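Side-chain contacts in hyperpolarization-activated (Ih) channel (Strongylocentrotus purpuratus, PDB 2PTM), which probably forms a voltage-gated, potassium-conducting membrane channel, of which this C-terminal piece holds the C-linker and the cyclic nucleotide-binding domain, here with cAMP bound: residues K15-Y20 with N32-Y37; Y38-R43 with Y162-S167; Y67-L72 with T92-E97. All coordinates share one frame; numbering follows the deposited sequence.

Interaction 1. Residues K15-Y20 with N32-Y37. With NCO (cobalt hexammine(III)), chain B.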
loop_
_atom_site.group_PDB
_atom_site.type_symbol
_atom_site.label_atom_id
_atom_site.label_comp_id
_atom_site.label_asym_id
_atom_site.label_seq_id
_atom_site.Cartn_x
_atom_site.Cartn_y
_atom_site.Cartn_z
ATOM N N LYS A 15 7.090 -14.899 22.111
ATOM C CA LYS A 15 7.452 -16.283 21.819
ATOM C C LYS A 15 8.089 -16.409 20.433
ATOM O O LYS A 15 9.154 -17.002 20.276
ATOM C CB LYS A 15 6.235 -17.191 21.941
ATOM N N GLN A 16 7.444 -15.829 19.431
ATOM C CA GLN A 16 7.948 -15.929 18.073
ATOM C C GLN A 16 9.218 -15.107 17.858
ATOM O O GLN A 16 10.045 -15.452 17.018
ATOM C CB GLN A 16 6.867 -15.536 17.072
ATOM C CG GLN A 16 6.685 -14.050 16.911
ATOM C CD GLN A 16 5.612 -13.719 15.901
ATOM O OE1 GLN A 16 4.503 -14.248 15.972
ATOM N NE2 GLN A 16 5.933 -12.836 14.954
ATOM N N VAL A 17 9.374 -14.027 18.621
ATOM C CA VAL A 17 10.592 -13.220 18.555
ATOM C C VAL A 17 11.803 -14.030 19.009
ATOM O O VAL A 17 12.843 -14.026 18.358
ATOM C CB VAL A 17 10.486 -11.933 19.404
ATOM C CG1 VAL A 17 11.872 -11.360 19.687
ATOM C CG2 VAL A 17 9.617 -10.905 18.706
ATOM N N GLU A 18 11.662 -14.742 20.119
ATOM C CA GLU A 18 12.763 -15.540 20.636
ATOM C C GLU A 18 13.108 -16.684 19.687
ATOM O O GLU A 18 14.261 -17.095 19.600
ATOM C CB GLU A 18 12.427 -16.069 22.026
ATOM C CG GLU A 18 11.777 -15.011 22.893
ATOM C CD GLU A 18 12.196 -15.092 24.339
ATOM O OE1 GLU A 18 11.406 -14.668 25.214
ATOM O OE2 GLU A 18 13.320 -15.569 24.598
ATOM N N GLU A 19 12.101 -17.181 18.974
ATOM C CA GLU A 19 12.301 -18.233 17.981
ATOM C C GLU A 19 13.092 -17.725 16.786
ATOM O O GLU A 19 13.984 -18.408 16.281
ATOM C CB GLU A 19 10.962 -18.776 17.497
ATOM C CG GLU A 19 10.235 -19.614 18.515
ATOM C CD GLU A 19 9.238 -20.554 17.876
ATOM O OE1 GLU A 19 9.199 -20.628 16.627
ATOM O OE2 GLU A 19 8.497 -21.224 18.627
ATOM N N TYR A 20 12.749 -16.526 16.329
ATOM C CA TYR A 20 13.455 -15.924 15.207
ATOM C C TYR A 20 14.916 -15.677 15.568
ATOM O O TYR A 20 15.817 -16.016 14.802
ATOM C CB TYR A 20 12.786 -14.619 14.772
ATOM C CG TYR A 20 13.648 -13.774 13.856
ATOM C CD1 TYR A 20 13.749 -14.061 12.497
ATOM C CD2 TYR A 20 14.370 -12.698 14.351
ATOM C CE1 TYR A 20 14.543 -13.289 11.655
ATOM C CE2 TYR A 20 15.166 -11.921 13.518
ATOM C CZ TYR A 20 15.251 -12.221 12.172
ATOM O OH TYR A 20 16.044 -11.443 11.351
ATOM N N ASN A 32 19.284 -9.786 23.982
ATOM C CA ASN A 32 18.896 -9.063 25.186
ATOM C C ASN A 32 18.460 -7.632 24.908
ATOM O O ASN A 32 17.558 -7.123 25.565
ATOM C CB ASN A 32 20.010 -9.115 26.230
ATOM C CG ASN A 32 20.115 -10.477 26.881
ATOM O OD1 ASN A 32 19.101 -11.129 27.128
ATOM N ND2 ASN A 32 21.340 -10.918 27.160
ATOM N N LYS A 33 19.088 -6.992 23.924
ATOM C CA LYS A 33 18.692 -5.642 23.533
ATOM C C LYS A 33 17.259 -5.646 23.015
ATOM O O LYS A 33 16.446 -4.780 23.364
ATOM C CB LYS A 33 19.629 -5.089 22.459
ATOM C CG LYS A 33 19.218 -3.708 21.945
ATOM C CD LYS A 33 20.261 -3.084 21.026
ATOM C CE LYS A 33 19.956 -1.579 20.795
ATOM N NZ LYS A 33 20.486 -1.099 19.505
ATOM N N ILE A 34 16.954 -6.635 22.188
ATOM C CA ILE A 34 15.624 -6.768 21.604
ATOM C C ILE A 34 14.568 -7.084 22.662
ATOM O O ILE A 34 13.517 -6.453 22.698
ATOM C CB ILE A 34 15.638 -7.813 20.489
ATOM C CG1 ILE A 34 16.521 -7.296 19.355
ATOM C CG2 ILE A 34 14.222 -8.114 19.997
ATOM C CD1 ILE A 34 16.875 -8.335 18.311
ATOM N N LEU A 35 14.848 -8.045 23.536
ATOM C CA LEU A 35 13.902 -8.368 24.613
ATOM C C LEU A 35 13.681 -7.173 25.540
ATOM O O LEU A 35 12.548 -6.893 25.931
ATOM C CB LEU A 35 14.374 -9.588 25.404
ATOM C CG LEU A 35 14.455 -10.883 24.591
ATOM C CD1 LEU A 35 15.043 -12.017 25.435
ATOM C CD2 LEU A 35 13.070 -11.273 24.062
ATOM N N ASP A 36 14.756 -6.466 25.887
ATOM C CA ASP A 36 14.640 -5.245 26.700
ATOM C C ASP A 36 13.776 -4.184 26.019
ATOM O O ASP A 36 13.020 -3.443 26.675
ATOM C CB ASP A 36 16.016 -4.633 26.958
ATOM C CG ASP A 36 16.857 -5.453 27.909
ATOM O OD1 ASP A 36 16.376 -6.489 28.402
ATOM O OD2 ASP A 36 18.013 -5.056 28.155
ATOM N N TYR A 37 13.922 -4.073 24.706
ATOM C CA TYR A 37 13.111 -3.123 23.940
ATOM C C TYR A 37 11.620 -3.475 24.018
ATOM O O TYR A 37 10.788 -2.610 24.296
ATOM C CB TYR A 37 13.587 -3.041 22.475
ATOM C CG TYR A 37 12.706 -2.174 21.588
ATOM C CD1 TYR A 37 13.030 -0.845 21.329
ATOM C CD2 TYR A 37 11.536 -2.680 21.027
ATOM C CE1 TYR A 37 12.224 -0.050 20.514
ATOM C CE2 TYR A 37 10.724 -1.889 20.217
ATOM C CZ TYR A 37 11.074 -0.581 19.964
ATOM O OH TYR A 37 10.258 0.192 19.166
HETATM CO CO NCO B . 14.832 -8.277 31.779
HETATM N N1 NCO B . 12.841 -8.910 32.313
HETATM N N2 NCO B . 15.599 -9.057 33.651
HETATM N N3 NCO B . 15.381 -10.150 30.714
HETATM N N4 NCO B . 14.430 -6.187 32.801
HETATM N N5 NCO B . 16.825 -7.587 31.287
HETATM N N6 NCO B . 13.984 -7.484 29.880
#
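Glu18 and Leu35 mark the nearest backbone approach of two helical segments, with their CA atoms 8.3 Å apart. Both segments run without a break in helical geometry: 15-20 lies on helix 5-23, and 32-37 on helix 28-42. Together these two helices make the helix-turn-helix that opens the C-linker, the connector that leads from the pore to the cyclic nucleotide-binding domain in channels of this family. No hydrogen bond crosses between the segments, which is consistent with a contact carried by carbon.

The buried part is a meeting of methyls. Val17 CG1 approaches Ile34 CG2 to 4.0 Å, and each of these branches lies opposite its own backbone N (chi1 162° for Val17), a setting that points it at the facing helix. Beside it, toward the partly exposed side, Glu18 crosses Leu35 at about a right angle. Its chain bends at chi2 (-143°), laying the carboxylate group against the leucine methyls: CD lies 3.9 Å from Leu35 CD2, while OE2 reaches Leu35 CD1 at 4.0 Å. Leu14 and Met21, on the first helix, also touch Leu35.

A second subunit adds to this: its Ile60 packs on Ile34 and its Asp63 makes a salt bridge with Lys33. This agrees with the elbow-on-shoulder assembly known for HCN C-linkers. Asp36 turns elsewhere, to cobalt hexammine: its OD1 accepts two ammine hydrogen bonds, from N6 at 3.0 Å and from N5 at 3.1 Å.

Interaction 2. Residues Y38-R43 with Y162-S167. With NCO (cobalt hexammine(III)), chain B.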
loop_
_atom_site.group_PDB
_atom_site.type_symbol
_atom_site.label_atom_id
_atom_site.label_comp_id
_atom_site.label_asym_id
_atom_site.label_seq_id
_atom_site.Cartn_x
_atom_site.Cartn_y
_atom_site.Cartn_z
ATOM N N TYR A 38 11.272 -4.738 23.786
ATOM C CA TYR A 38 9.858 -5.122 23.833
ATOM C C TYR A 38 9.286 -4.892 25.217
ATOM O O TYR A 38 8.160 -4.424 25.360
ATOM C CB TYR A 38 9.651 -6.583 23.430
ATOM C CG TYR A 38 9.503 -6.786 21.935
ATOM C CD1 TYR A 38 10.604 -7.066 21.143
ATOM C CD2 TYR A 38 8.260 -6.686 21.318
ATOM C CE1 TYR A 38 10.477 -7.243 19.776
ATOM C CE2 TYR A 38 8.123 -6.862 19.950
ATOM C CZ TYR A 38 9.237 -7.145 19.188
ATOM O OH TYR A 38 9.123 -7.329 17.831
ATOM N N GLU A 39 10.060 -5.234 26.241
ATOM C CA GLU A 39 9.594 -5.058 27.606
ATOM C C GLU A 39 9.396 -3.578 27.900
ATOM O O GLU A 39 8.381 -3.178 28.469
ATOM C CB GLU A 39 10.579 -5.647 28.619
ATOM C CG GLU A 39 10.094 -5.455 30.063
ATOM C CD GLU A 39 11.134 -5.829 31.098
ATOM O OE1 GLU A 39 12.301 -5.419 30.949
ATOM O OE2 GLU A 39 10.783 -6.532 32.067
ATOM N N TYR A 40 10.370 -2.762 27.512
ATOM C CA TYR A 40 10.309 -1.328 27.803
ATOM C C TYR A 40 9.160 -0.655 27.072
ATOM O O TYR A 40 8.415 0.147 27.649
ATOM C CB TYR A 40 11.617 -0.618 27.437
ATOM C CG TYR A 40 11.589 0.845 27.819
ATOM C CD1 TYR A 40 12.062 1.274 29.058
ATOM C CD2 TYR A 40 11.057 1.797 26.960
ATOM C CE1 TYR A 40 12.022 2.624 29.413
ATOM C CE2 TYR A 40 11.013 3.136 27.308
ATOM C CZ TYR A 40 11.498 3.544 28.531
ATOM O OH TYR A 40 11.445 4.882 28.870
ATOM N N ARG A 41 9.026 -0.966 25.790
ATOM C CA ARG A 41 8.026 -0.288 24.979
ATOM C C ARG A 41 6.615 -0.748 25.295
ATOM O O ARG A 41 5.716 0.078 25.453
ATOM C CB ARG A 41 8.287 -0.471 23.491
ATOM C CG ARG A 41 7.226 0.226 22.668
ATOM C CD ARG A 41 7.535 0.247 21.193
ATOM N NE ARG A 41 6.407 0.785 20.434
ATOM C CZ ARG A 41 6.403 0.940 19.116
ATOM N NH1 ARG A 41 7.476 0.613 18.405
ATOM N NH2 ARG A 41 5.334 1.433 18.509
ATOM N N TYR A 42 6.419 -2.061 25.387
ATOM C CA TYR A 42 5.064 -2.612 25.453
ATOM C C TYR A 42 4.627 -3.001 26.862
ATOM O O TYR A 42 3.430 -3.038 27.158
ATOM C CB TYR A 42 4.888 -3.778 24.462
ATOM C CG TYR A 42 5.157 -3.392 23.015
ATOM C CD1 TYR A 42 4.222 -2.671 22.275
ATOM C CD2 TYR A 42 6.346 -3.744 22.391
ATOM C CE1 TYR A 42 4.469 -2.309 20.956
ATOM C CE2 TYR A 42 6.602 -3.382 21.069
ATOM C CZ TYR A 42 5.658 -2.669 20.359
ATOM O OH TYR A 42 5.915 -2.312 19.051
ATOM N N ARG A 43 5.595 -3.280 27.730
ATOM C CA ARG A 43 5.309 -3.574 29.135
ATOM C C ARG A 43 4.298 -4.705 29.305
ATOM O O ARG A 43 3.448 -4.663 30.203
ATOM C CB ARG A 43 4.819 -2.318 29.861
ATOM C CG ARG A 43 5.795 -1.143 29.806
ATOM C CD ARG A 43 7.063 -1.431 30.595
ATOM N NE ARG A 43 8.008 -0.313 30.556
ATOM C CZ ARG A 43 7.877 0.795 31.280
ATOM N NH1 ARG A 43 6.835 0.929 32.089
ATOM N NH2 ARG A 43 8.779 1.767 31.193
ATOM N N TYR A 162 16.921 5.697 27.751
ATOM C CA TYR A 162 15.807 5.284 26.907
ATOM C C TYR A 162 15.106 6.565 26.468
ATOM O O TYR A 162 14.941 7.484 27.274
ATOM C CB TYR A 162 14.832 4.387 27.683
ATOM C CG TYR A 162 15.163 2.923 27.561
ATOM C CD1 TYR A 162 16.132 2.344 28.366
ATOM C CD2 TYR A 162 14.518 2.121 26.619
ATOM C CE1 TYR A 162 16.448 1.001 28.247
ATOM C CE2 TYR A 162 14.826 0.791 26.485
ATOM C CZ TYR A 162 15.795 0.232 27.302
ATOM O OH TYR A 162 16.107 -1.096 27.176
ATOM N N CYS A 163 14.693 6.632 25.205
ATOM C CA CYS A 163 14.019 7.822 24.692
ATOM C C CYS A 163 12.719 7.443 24.031
ATOM O O CYS A 163 12.668 6.500 23.248
ATOM C CB CYS A 163 14.897 8.572 23.682
ATOM S SG CYS A 163 16.350 9.338 24.447
ATOM N N THR A 164 11.671 8.180 24.360
ATOM C CA THR A 164 10.415 8.038 23.657
ATOM C C THR A 164 10.247 9.299 22.825
ATOM O O THR A 164 10.251 10.413 23.352
ATOM C CB THR A 164 9.255 7.842 24.633
ATOM O OG1 THR A 164 9.242 8.923 25.568
ATOM C CG2 THR A 164 9.442 6.551 25.407
ATOM N N LEU A 165 10.136 9.107 21.519
ATOM C CA LEU A 165 10.111 10.201 20.557
ATOM C C LEU A 165 8.841 10.118 19.726
ATOM O O LEU A 165 8.212 9.050 19.635
ATOM C CB LEU A 165 11.314 10.093 19.607
ATOM C CG LEU A 165 12.687 9.913 20.255
ATOM C CD1 LEU A 165 13.766 9.730 19.195
ATOM C CD2 LEU A 165 12.984 11.121 21.133
ATOM N N PHE A 166 8.462 11.236 19.117
ATOM C CA PHE A 166 7.415 11.232 18.106
ATOM C C PHE A 166 7.999 11.839 16.855
ATOM O O PHE A 166 8.483 12.979 16.887
ATOM C CB PHE A 166 6.210 12.038 18.577
ATOM C CG PHE A 166 5.414 11.345 19.644
ATOM C CD1 PHE A 166 4.365 10.505 19.305
ATOM C CD2 PHE A 166 5.736 11.504 20.980
ATOM C CE1 PHE A 166 3.627 9.861 20.287
ATOM C CE2 PHE A 166 5.009 10.857 21.970
ATOM C CZ PHE A 166 3.959 10.029 21.624
ATOM N N SER A 167 7.993 11.087 15.758
ATOM C CA SER A 167 8.612 11.586 14.534
ATOM C C SER A 167 7.576 12.160 13.575
ATOM O O SER A 167 6.404 11.782 13.621
ATOM C CB SER A 167 9.419 10.481 13.846
ATOM O OG SER A 167 8.583 9.388 13.495
HETATM CO CO NCO B . 14.832 -8.277 31.779
HETATM N N1 NCO B . 12.841 -8.910 32.313
HETATM N N2 NCO B . 15.599 -9.057 33.651
HETATM N N3 NCO B . 15.381 -10.150 30.714
HETATM N N4 NCO B . 14.430 -6.187 32.801
HETATM N N5 NCO B . 16.825 -7.587 31.287
HETATM N N6 NCO B . 13.984 -7.484 29.880
#
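Tyr40 and Tyr162 form an offset stack, with ring centroids 4.1 Å apart and planes inclined by 20°. The two side chains run past each other in opposite directions. Tyr162 CD2 sits over the middle of the Tyr40 ring, 3.4 Å from Tyr40 CG. Tyr162 CB also lies over the Tyr40 ring, 4.0 Å from its centroid and 29° off the normal, a CH-pi contact. With CG anti to the backbone N (chi1 -176°), Tyr40 extends from helix 28-42 at the C-linker end of the chain to the start of strand 163-169 in the beta roll of the cyclic nucleotide-binding domain.

Apolar packing adds one methyl, Thr164 CG2, at the edge of the Tyr40 ring and 4.2 Å from Tyr40 CE2. A leucine in place of Tyr40 would probably leave the Tyr162 ring without its stacking partner and open a gap beside Thr164.

Polar groups lie to the side. From the same segment as Tyr40, Arg43 NH2 stands 3.8 Å above the ring face opposite Tyr162, toward the rim. Tyr162 OH is hydrogen-bonded to Gln100, and Glu39 grips cobalt hexammine through OE1, which accepts from N4 and N6 at 2.9 Å each, and through OE2, which accepts from N1. Across these two segments the hold is probably by dispersion and ring overlap, with no directional bond.

Interaction 3. Residues Y67-L72 with T92-E97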
loop_
_atom_site.group_PDB
_atom_site.type_symbol
_atom_site.label_atom_id
_atom_site.label_comp_id
_atom_site.label_asym_id
_atom_site.label_seq_id
_atom_site.Cartn_x
_atom_site.Cartn_y
_atom_site.Cartn_z
ATOM N N TYR A 67 -5.278 13.926 23.118
ATOM C CA TYR A 67 -5.161 13.512 24.517
ATOM C C TYR A 67 -3.858 12.766 24.794
ATOM O O TYR A 67 -3.167 13.038 25.784
ATOM C CB TYR A 67 -6.350 12.667 24.974
ATOM C CG TYR A 67 -6.337 12.459 26.475
ATOM C CD1 TYR A 67 -6.947 13.370 27.326
ATOM C CD2 TYR A 67 -5.673 11.375 27.044
ATOM C CE1 TYR A 67 -6.920 13.191 28.705
ATOM C CE2 TYR A 67 -5.639 11.191 28.417
ATOM C CZ TYR A 67 -6.265 12.103 29.243
ATOM O OH TYR A 67 -6.236 11.931 30.614
ATOM N N ASN A 68 -3.524 11.815 23.932
ATOM C CA ASN A 68 -2.308 11.037 24.120
ATOM C C ASN A 68 -1.047 11.895 24.022
ATOM O O ASN A 68 -0.030 11.589 24.648
ATOM C CB ASN A 68 -2.253 9.868 23.138
ATOM C CG ASN A 68 -3.363 8.866 23.372
ATOM O OD1 ASN A 68 -4.028 8.893 24.409
ATOM N ND2 ASN A 68 -3.574 7.979 22.410
ATOM N N CYS A 69 -1.127 12.976 23.248
ATOM C CA CYS A 69 0.017 13.871 23.058
ATOM C C CYS A 69 -0.049 15.143 23.914
ATOM O O CYS A 69 0.739 16.060 23.719
ATOM C CB CYS A 69 0.159 14.255 21.578
ATOM S SG CYS A 69 0.724 12.932 20.472
ATOM N N ARG A 70 -0.984 15.193 24.859
ATOM C CA ARG A 70 -1.194 16.386 25.681
ATOM C C ARG A 70 0.072 16.847 26.422
ATOM O O ARG A 70 0.432 18.027 26.365
ATOM C CB ARG A 70 -2.344 16.161 26.673
ATOM C CG ARG A 70 -2.045 15.125 27.751
ATOM C CD ARG A 70 -3.301 14.657 28.480
ATOM N NE ARG A 70 -2.964 13.785 29.604
ATOM C CZ ARG A 70 -2.708 12.484 29.497
ATOM N NH1 ARG A 70 -2.755 11.889 28.313
ATOM N NH2 ARG A 70 -2.404 11.774 30.577
ATOM N N ASP A 71 0.742 15.920 27.105
ATOM C CA ASP A 71 1.965 16.236 27.843
ATOM C C ASP A 71 3.086 16.703 26.917
ATOM O O ASP A 71 3.822 17.634 27.245
ATOM C CB ASP A 71 2.429 15.032 28.668
ATOM N N LEU A 72 3.232 16.047 25.769
ATOM C CA LEU A 72 4.261 16.459 24.817
ATOM C C LEU A 72 3.984 17.878 24.357
ATOM O O LEU A 72 4.884 18.717 24.360
ATOM C CB LEU A 72 4.330 15.528 23.606
ATOM C CG LEU A 72 5.257 16.014 22.481
ATOM C CD1 LEU A 72 6.719 15.789 22.849
ATOM C CD2 LEU A 72 4.936 15.308 21.184
ATOM N N THR A 92 -1.781 14.376 14.859
ATOM C CA THR A 92 -2.420 13.279 14.136
ATOM C C THR A 92 -1.454 12.625 13.147
ATOM O O THR A 92 -1.717 11.537 12.638
ATOM C CB THR A 92 -3.685 13.735 13.376
ATOM O OG1 THR A 92 -3.326 14.688 12.370
ATOM C CG2 THR A 92 -4.704 14.352 14.324
ATOM N N LEU A 93 -0.337 13.289 12.869
ATOM C CA LEU A 93 0.648 12.752 11.933
ATOM C C LEU A 93 1.907 12.206 12.601
ATOM O O LEU A 93 2.732 11.580 11.939
ATOM C CB LEU A 93 1.045 13.800 10.893
ATOM C CG LEU A 93 -0.085 14.373 10.028
ATOM C CD1 LEU A 93 0.470 15.426 9.098
ATOM C CD2 LEU A 93 -0.793 13.278 9.236
ATOM N N LEU A 94 2.064 12.449 13.898
ATOM C CA LEU A 94 3.250 11.973 14.616
ATOM C C LEU A 94 3.297 10.442 14.696
ATOM O O LEU A 94 2.262 9.795 14.797
ATOM C CB LEU A 94 3.295 12.572 16.023
ATOM C CG LEU A 94 3.513 14.081 16.140
ATOM C CD1 LEU A 94 3.455 14.497 17.606
ATOM C CD2 LEU A 94 4.845 14.480 15.521
ATOM N N GLU A 95 4.497 9.868 14.644
ATOM C CA GLU A 95 4.673 8.426 14.827
ATOM C C GLU A 95 5.484 8.152 16.087
ATOM O O GLU A 95 6.562 8.702 16.262
ATOM C CB GLU A 95 5.386 7.812 13.623
ATOM C CG GLU A 95 4.518 7.731 12.378
ATOM C CD GLU A 95 3.418 6.691 12.504
ATOM O OE1 GLU A 95 3.612 5.711 13.251
ATOM O OE2 GLU A 95 2.364 6.852 11.857
ATOM N N PHE A 96 4.969 7.298 16.962
ATOM C CA PHE A 96 5.677 6.970 18.203
ATOM C C PHE A 96 6.899 6.103 17.916
ATOM O O PHE A 96 6.818 5.134 17.160
ATOM C CB PHE A 96 4.729 6.234 19.143
ATOM C CG PHE A 96 5.321 5.920 20.482
ATOM C CD1 PHE A 96 5.720 6.934 21.333
ATOM C CD2 PHE A 96 5.464 4.608 20.899
ATOM C CE1 PHE A 96 6.250 6.648 22.578
ATOM C CE2 PHE A 96 5.991 4.314 22.151
ATOM C CZ PHE A 96 6.392 5.336 22.987
ATOM N N GLU A 97 8.034 6.452 18.505
ATOM C CA GLU A 97 9.254 5.665 18.328
ATOM C C GLU A 97 9.934 5.568 19.673
ATOM O O GLU A 97 9.851 6.496 20.474
ATOM C CB GLU A 97 10.209 6.322 17.311
ATOM C CG GLU A 97 9.677 6.336 15.862
ATOM C CD GLU A 97 10.714 6.781 14.848
ATOM O OE1 GLU A 97 11.902 6.429 15.003
ATOM O OE2 GLU A 97 10.340 7.481 13.888
#
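Leu94 carries the apolar contact through a single methyl. Its CD1 meets Leu72 CD2 at 4.0 Å, the two leucines reaching toward each other tip to tip, and the same CD1 lies 4.3 Å from Cys69 SG. A chi1 of 172° sets Leu72 CG opposite its backbone N and aims the branch at Leu94. Phe117 and Phe166, from two strands of the beta roll, touch both leucines, making the site a buried hydrophobic cluster.

In the fold, Cys69 is the break between helix 58-68 and helix 70-75 and takes the N-cap position of the latter, whereas Leu94 lies between helix 84-93 and strand 95-99, at the entry to the cupin-like roll of the cyclic nucleotide-binding domain.

No hydrogen bond joins the two segments; one pair of bonds lies inside 67-72. Tyr67 O accepts both Arg70 N, at 3.2 Å, and Arg70 NH1, at 2.8 Å, the two donors coming from opposite faces of the carbonyl plane. The NH1 bond is nearly straight (165°) but tilted 43° out of that plane, and the poor order of the Arg70 side chain makes it less certain.

Packing over a ring face, with the same caution, puts Arg70 CD 3.8 Å above the centre of the Tyr67 ring.

Overall arrangement
Along the chain, interaction 1 closes before the other two begin, and interaction 3 falls wholly within the sequence that separates the two segments of interaction 2. Interactions 1 and 2 share helix 28-42, with centres about 15 Å apart; they touch where Asp36 CB packs on Tyr162 OH, and both bind the same cobalt hexammine. Interactions 2 and 3, about 13 Å apart by their centres, meet on neighbouring antiparallel strands 163-169 and 95-99. Interactions 1 and 3 have centres about 26 Å apart and do not touch. The geometry gives a continuous path from the C-linker hairpin into the beta roll, consistent with mechanical coupling between the two parts.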